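Local coordinates for protein hydrolase, haloacid dehalogenase-like family (PDB 2I6X) that probably acts as a hydrolase of the haloacid dehalogenase-like superfamily, with a substrate that is not established, at residues Gly147-Met159 with Phe172-Leu186. Sequence-based numbering, arbitrary orientation.
Sequences GKYKPNEDIFLEM and FIDDGPANVATAERL
Lys150 reaches across to Asp174 and crosses the side chain of Asn179 at about a right angle on the way. Lys150 CB sits 3.1 Å from Asn179 OD1, and CG stays near the same oxygen. CD passes the amide carbon and ND2 of Asn179 and meets the ring edge of Phe172. The chain bends at chi3 (-75°), which turns CE and NZ toward the carboxylate. Lys150 CE lies between Asn179 ND2 and Asp174 OD2, 3.6 Å and 3.7 Å away. Lys150 NZ then forms a salt bridge with Asp174 OD2 at 2.6 Å, on the syn side of the oxygen. Leu110 O, from strand 106-111, accepts a hydrogen bond from the same ammonium.

Asp174 OD2 is gripped twice, because Asn179 ND2 also donates to it at 3.0 Å, from above the carboxylate plane. Asp174 OD1 takes the backbone N of Gly176, closing an Asx turn just before helix 177-185. These bonds fix the rotation of the carboxylate.

Pro151 follows a cis peptide bond and packs its CG on Ala178 CB. Pro151 O accepts a hydrogen bond from Thr182 OG1 at 2.8 Å, in the carbonyl plane and on a lone pair. Deeper in, Phe156 turns its edge to the face of Phe172, with ring planes at 63°. Thr182 CG2 touches CD2 and CE2 of Phe156, Ala183 CB touches CE1, and Leu186 CD1 packs against CB. The axes of helix segments 153-159 and 177-185 cross at -55°, 10.4 Å apart at closest approach.

Asp11, just after strand 7-10, lies near Lys150 and Asp174. Lys150 ahead of helix 153-163 and the acidic pair Asp174 and Asp175 after strand 170-173 are consistent with motifs III and IV of the HAD Rossmann-like fold, and so with a probable active site.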
loop_
_atom_site.group_PDB
_atom_site.type_symbol
_atom_site.label_atom_id
_atom_site.label_comp_id
_atom_site.label_asym_id
_atom_site.label_seq_id
_atom_site.Cartn_x
_atom_site.Cartn_y
_atom_site.Cartn_z
ATOM N N GLY A 147 7.169 7.633 8.704
ATOM C CA GLY A 147 6.938 9.060 8.726
ATOM C C GLY A 147 7.155 9.714 7.360
ATOM O O GLY A 147 7.505 10.888 7.302
ATOM N N LYS A 148 6.968 8.967 6.265
ATOM C CA LYS A 148 7.129 9.524 4.916
ATOM C C LYS A 148 6.092 8.869 4.007
ATOM O O LYS A 148 5.496 7.850 4.372
ATOM C CB LYS A 148 8.535 9.280 4.331
ATOM C CG LYS A 148 9.725 9.618 5.211
ATOM C CD LYS A 148 11.007 9.171 4.555
ATOM C CE LYS A 148 12.205 9.967 5.077
ATOM N NZ LYS A 148 12.873 9.393 6.272
ATOM N N TYR A 149 5.875 9.437 2.825
ATOM C CA TYR A 149 4.803 8.954 1.960
ATOM C C TYR A 149 5.149 9.218 0.535
ATOM O O TYR A 149 5.753 10.218 0.216
ATOM C CB TYR A 149 3.426 9.585 2.315
ATOM C CG TYR A 149 3.416 11.108 2.339
ATOM C CD1 TYR A 149 3.871 11.821 3.479
ATOM C CD2 TYR A 149 2.965 11.847 1.238
ATOM C CE1 TYR A 149 3.881 13.223 3.514
ATOM C CE2 TYR A 149 2.988 13.267 1.265
ATOM C CZ TYR A 149 3.440 13.933 2.409
ATOM O OH TYR A 149 3.454 15.324 2.451
ATOM N N LYS A 150 4.757 8.298 -0.322
ATOM C CA LYS A 150 4.795 8.510 -1.756
ATOM C C LYS A 150 3.788 9.615 -2.085
ATOM O O LYS A 150 2.762 9.716 -1.429
ATOM C CB LYS A 150 4.400 7.233 -2.470
ATOM C CG LYS A 150 5.335 6.088 -2.217
ATOM C CD LYS A 150 4.919 4.826 -3.003
ATOM C CE LYS A 150 3.716 4.185 -2.356
ATOM N NZ LYS A 150 3.239 3.039 -3.150
ATOM N N PRO A 151 4.063 10.407 -3.126
ATOM C CA PRO A 151 5.181 10.247 -4.070
ATOM C C PRO A 151 6.484 11.001 -3.764
ATOM O O PRO A 151 7.278 11.224 -4.662
ATOM C CB PRO A 151 4.575 10.751 -5.396
ATOM C CG PRO A 151 3.537 11.803 -4.960
ATOM C CD PRO A 151 3.204 11.547 -3.490
ATOM N N ASN A 152 6.715 11.393 -2.520
ATOM C CA ASN A 152 7.957 12.089 -2.193
ATOM C C ASN A 152 9.124 11.152 -2.416
ATOM O O ASN A 152 9.003 9.936 -2.201
ATOM C CB ASN A 152 7.959 12.558 -0.749
ATOM C CG ASN A 152 6.874 13.563 -0.462
ATOM O OD1 ASN A 152 6.614 14.431 -1.280
ATOM N ND2 ASN A 152 6.232 13.453 0.709
ATOM N N GLU A 153 10.242 11.726 -2.847
ATOM C CA GLU A 153 11.493 10.992 -3.036
ATOM C C GLU A 153 12.072 10.463 -1.730
ATOM O O GLU A 153 12.665 9.389 -1.723
ATOM C CB GLU A 153 12.537 11.855 -3.782
ATOM C CG GLU A 153 12.164 12.071 -5.226
ATOM C CD GLU A 153 13.116 12.929 -6.007
ATOM O OE1 GLU A 153 14.211 13.286 -5.505
ATOM O OE2 GLU A 153 12.771 13.244 -7.170
ATOM N N ASP A 154 11.878 11.176 -0.620
ATOM C CA ASP A 154 12.454 10.705 0.640
ATOM C C ASP A 154 12.112 9.252 0.978
ATOM O O ASP A 154 12.979 8.517 1.434
ATOM C CB ASP A 154 12.296 11.672 1.837
ATOM C CG ASP A 154 10.842 12.023 2.194
ATOM O OD1 ASP A 154 10.698 13.071 2.880
ATOM O OD2 ASP A 154 9.869 11.309 1.842
ATOM N N ILE A 155 10.889 8.818 0.698
ATOM C CA ILE A 155 10.503 7.449 1.054
ATOM C C ILE A 155 11.224 6.425 0.136
ATOM O O ILE A 155 11.704 5.395 0.612
ATOM C CB ILE A 155 8.946 7.232 1.114
ATOM C CG1 ILE A 155 8.630 5.979 1.976
ATOM C CG2 ILE A 155 8.303 7.226 -0.334
ATOM C CD1 ILE A 155 7.129 5.592 2.145
ATOM N N PHE A 156 11.324 6.725 -1.155
ATOM C CA PHE A 156 12.175 5.947 -2.062
ATOM C C PHE A 156 13.637 5.880 -1.609
ATOM O O PHE A 156 14.270 4.804 -1.679
ATOM C CB PHE A 156 12.095 6.494 -3.479
ATOM C CG PHE A 156 10.739 6.276 -4.137
ATOM C CD1 PHE A 156 10.520 5.176 -4.961
ATOM C CD2 PHE A 156 9.694 7.169 -3.919
ATOM C CE1 PHE A 156 9.270 4.965 -5.580
ATOM C CE2 PHE A 156 8.416 6.980 -4.530
ATOM C CZ PHE A 156 8.202 5.876 -5.358
ATOM N N LEU A 157 14.171 7.018 -1.157
ATOM C CA LEU A 157 15.570 7.082 -0.785
ATOM C C LEU A 157 15.890 6.296 0.506
ATOM O O LEU A 157 16.930 5.637 0.590
ATOM C CB LEU A 157 16.064 8.542 -0.723
ATOM C CG LEU A 157 15.958 9.383 -2.019
ATOM C CD1 LEU A 157 16.523 10.762 -1.788
ATOM C CD2 LEU A 157 16.709 8.779 -3.156
ATOM N N GLU A 158 14.994 6.360 1.494
ATOM C CA GLU A 158 15.134 5.555 2.696
ATOM C C GLU A 158 15.184 4.060 2.324
ATOM O O GLU A 158 16.092 3.342 2.762
ATOM C CB GLU A 158 14.014 5.858 3.698
ATOM C CG GLU A 158 14.272 5.230 5.076
ATOM C CD GLU A 158 13.237 5.600 6.147
ATOM O OE1 GLU A 158 12.705 6.722 6.080
ATOM O OE2 GLU A 158 12.972 4.791 7.076
HETATM N N MSE A 159 14.234 3.631 1.482
HETATM C CA MSE A 159 14.166 2.274 0.941
HETATM C C MSE A 159 15.461 1.804 0.260
HETATM O O MSE A 159 15.990 0.738 0.585
HETATM C CB MSE A 159 12.985 2.135 -0.033
HETATM C CG MSE A 159 12.985 0.790 -0.749
HETATM SE SE MSE A 159 11.389 0.444 -1.822
HETATM C CE MSE A 159 11.806 1.681 -3.305
ATOM N N PHE A 172 9.543 -1.627 -10.265
ATOM C CA PHE A 172 8.592 -0.997 -9.311
ATOM C C PHE A 172 7.183 -1.088 -9.861
ATOM O O PHE A 172 6.912 -0.608 -10.968
ATOM C CB PHE A 172 8.992 0.469 -9.050
ATOM C CG PHE A 172 8.015 1.250 -8.150
ATOM C CD1 PHE A 172 7.948 1.003 -6.775
ATOM C CD2 PHE A 172 7.194 2.251 -8.684
ATOM C CE1 PHE A 172 7.054 1.739 -5.927
ATOM C CE2 PHE A 172 6.318 2.989 -7.874
ATOM C CZ PHE A 172 6.241 2.735 -6.483
ATOM N N ILE A 173 6.287 -1.757 -9.125
ATOM C CA ILE A 173 4.926 -2.048 -9.624
ATOM C C ILE A 173 3.929 -1.295 -8.768
ATOM O O ILE A 173 3.707 -1.632 -7.590
ATOM C CB ILE A 173 4.649 -3.571 -9.697
ATOM C CG1 ILE A 173 5.743 -4.284 -10.508
ATOM C CG2 ILE A 173 3.220 -3.872 -10.271
ATOM C CD1 ILE A 173 5.781 -5.827 -10.343
ATOM N N ASP A 174 3.356 -0.235 -9.338
ATOM C CA ASP A 174 2.466 0.668 -8.582
ATOM C C ASP A 174 1.411 1.213 -9.536
ATOM O O ASP A 174 1.731 1.548 -10.654
ATOM C CB ASP A 174 3.259 1.808 -7.934
ATOM C CG ASP A 174 2.503 2.531 -6.796
ATOM O OD1 ASP A 174 1.294 2.798 -6.917
ATOM O OD2 ASP A 174 3.128 2.880 -5.760
ATOM N N ASP A 175 0.167 1.293 -9.074
ATOM C CA ASP A 175 -0.967 1.735 -9.875
ATOM C C ASP A 175 -1.131 3.243 -9.790
ATOM O O ASP A 175 -1.984 3.817 -10.470
ATOM C CB ASP A 175 -2.270 1.043 -9.384
ATOM C CG ASP A 175 -2.586 1.345 -7.882
ATOM O OD1 ASP A 175 -1.670 1.260 -6.998
ATOM O OD2 ASP A 175 -3.768 1.657 -7.595
ATOM N N GLY A 176 -0.331 3.866 -8.928
ATOM C CA GLY A 176 -0.327 5.311 -8.736
ATOM C C GLY A 176 0.569 6.027 -9.711
ATOM O O GLY A 176 1.807 5.958 -9.599
ATOM N N PRO A 177 -0.037 6.751 -10.668
ATOM C CA PRO A 177 0.724 7.524 -11.646
ATOM C C PRO A 177 1.827 8.402 -11.044
ATOM O O PRO A 177 2.935 8.421 -11.580
ATOM C CB PRO A 177 -0.359 8.348 -12.349
ATOM C CG PRO A 177 -1.590 7.401 -12.312
ATOM C CD PRO A 177 -1.508 6.825 -10.916
ATOM N N ALA A 178 1.534 9.137 -9.962
ATOM C CA ALA A 178 2.547 10.010 -9.318
ATOM C C ALA A 178 3.666 9.197 -8.683
ATOM O O ALA A 178 4.801 9.589 -8.715
ATOM C CB ALA A 178 1.896 10.957 -8.275
ATOM N N ASN A 179 3.331 8.051 -8.111
ATOM C CA ASN A 179 4.319 7.125 -7.544
ATOM C C ASN A 179 5.274 6.579 -8.628
ATOM O O ASN A 179 6.501 6.591 -8.448
ATOM C CB ASN A 179 3.585 5.971 -6.827
ATOM C CG ASN A 179 2.733 6.447 -5.626
ATOM O OD1 ASN A 179 2.851 7.583 -5.160
ATOM N ND2 ASN A 179 1.881 5.548 -5.110
ATOM N N VAL A 180 4.695 6.102 -9.735
ATOM C CA VAL A 180 5.449 5.703 -10.930
ATOM C C VAL A 180 6.357 6.795 -11.491
ATOM O O VAL A 180 7.546 6.555 -11.769
ATOM C CB VAL A 180 4.481 5.173 -12.038
ATOM C CG1 VAL A 180 5.162 5.076 -13.376
ATOM C CG2 VAL A 180 3.908 3.852 -11.629
ATOM N N ALA A 181 5.815 7.996 -11.670
ATOM C CA ALA A 181 6.625 9.144 -12.123
ATOM C C ALA A 181 7.856 9.388 -11.219
ATOM O O ALA A 181 8.941 9.661 -11.709
ATOM C CB ALA A 181 5.765 10.409 -12.217
ATOM N N THR A 182 7.693 9.263 -9.906
ATOM C CA THR A 182 8.830 9.449 -8.995
ATOM C C THR A 182 9.845 8.321 -9.132
ATOM O O THR A 182 11.053 8.574 -9.088
ATOM C CB THR A 182 8.373 9.605 -7.509
ATOM O OG1 THR A 182 7.596 10.797 -7.377
ATOM C CG2 THR A 182 9.553 9.682 -6.562
ATOM N N ALA A 183 9.370 7.086 -9.294
ATOM C CA ALA A 183 10.302 5.955 -9.471
ATOM C C ALA A 183 11.082 6.039 -10.793
ATOM O O ALA A 183 12.290 5.736 -10.831
ATOM C CB ALA A 183 9.605 4.632 -9.335
ATOM N N GLU A 184 10.410 6.483 -11.856
ATOM C CA GLU A 184 11.094 6.791 -13.129
ATOM C C GLU A 184 12.209 7.816 -12.966
ATOM O O GLU A 184 13.299 7.632 -13.476
ATOM C CB GLU A 184 10.100 7.295 -14.183
ATOM C CG GLU A 184 9.237 6.171 -14.793
ATOM C CD GLU A 184 10.026 5.200 -15.704
ATOM O OE1 GLU A 184 11.175 5.531 -16.160
ATOM O OE2 GLU A 184 9.476 4.100 -15.978
ATOM N N ARG A 185 11.906 8.885 -12.239
ATOM C CA ARG A 185 12.805 10.008 -12.008
ATOM C C ARG A 185 14.083 9.513 -11.295
ATOM O O ARG A 185 15.189 9.952 -11.592
ATOM C CB ARG A 185 12.057 10.975 -11.101
ATOM C CG ARG A 185 11.962 12.413 -11.510
ATOM C CD ARG A 185 10.885 13.045 -10.621
ATOM N NE ARG A 185 9.666 13.468 -11.328
ATOM C CZ ARG A 185 8.421 13.342 -10.856
ATOM N NH1 ARG A 185 7.389 13.772 -11.585
ATOM N NH2 ARG A 185 8.175 12.757 -9.688
ATOM N N LEU A 186 13.900 8.569 -10.372
ATOM C CA LEU A 186 14.970 7.977 -9.608
ATOM C C LEU A 186 15.727 6.835 -10.304
ATOM O O LEU A 186 16.704 6.322 -9.745
ATOM C CB LEU A 186 14.409 7.525 -8.237
ATOM C CG LEU A 186 14.000 8.732 -7.377
ATOM C CD1 LEU A 186 13.310 8.261 -6.117
ATOM C CD2 LEU A 186 15.204 9.685 -7.077
#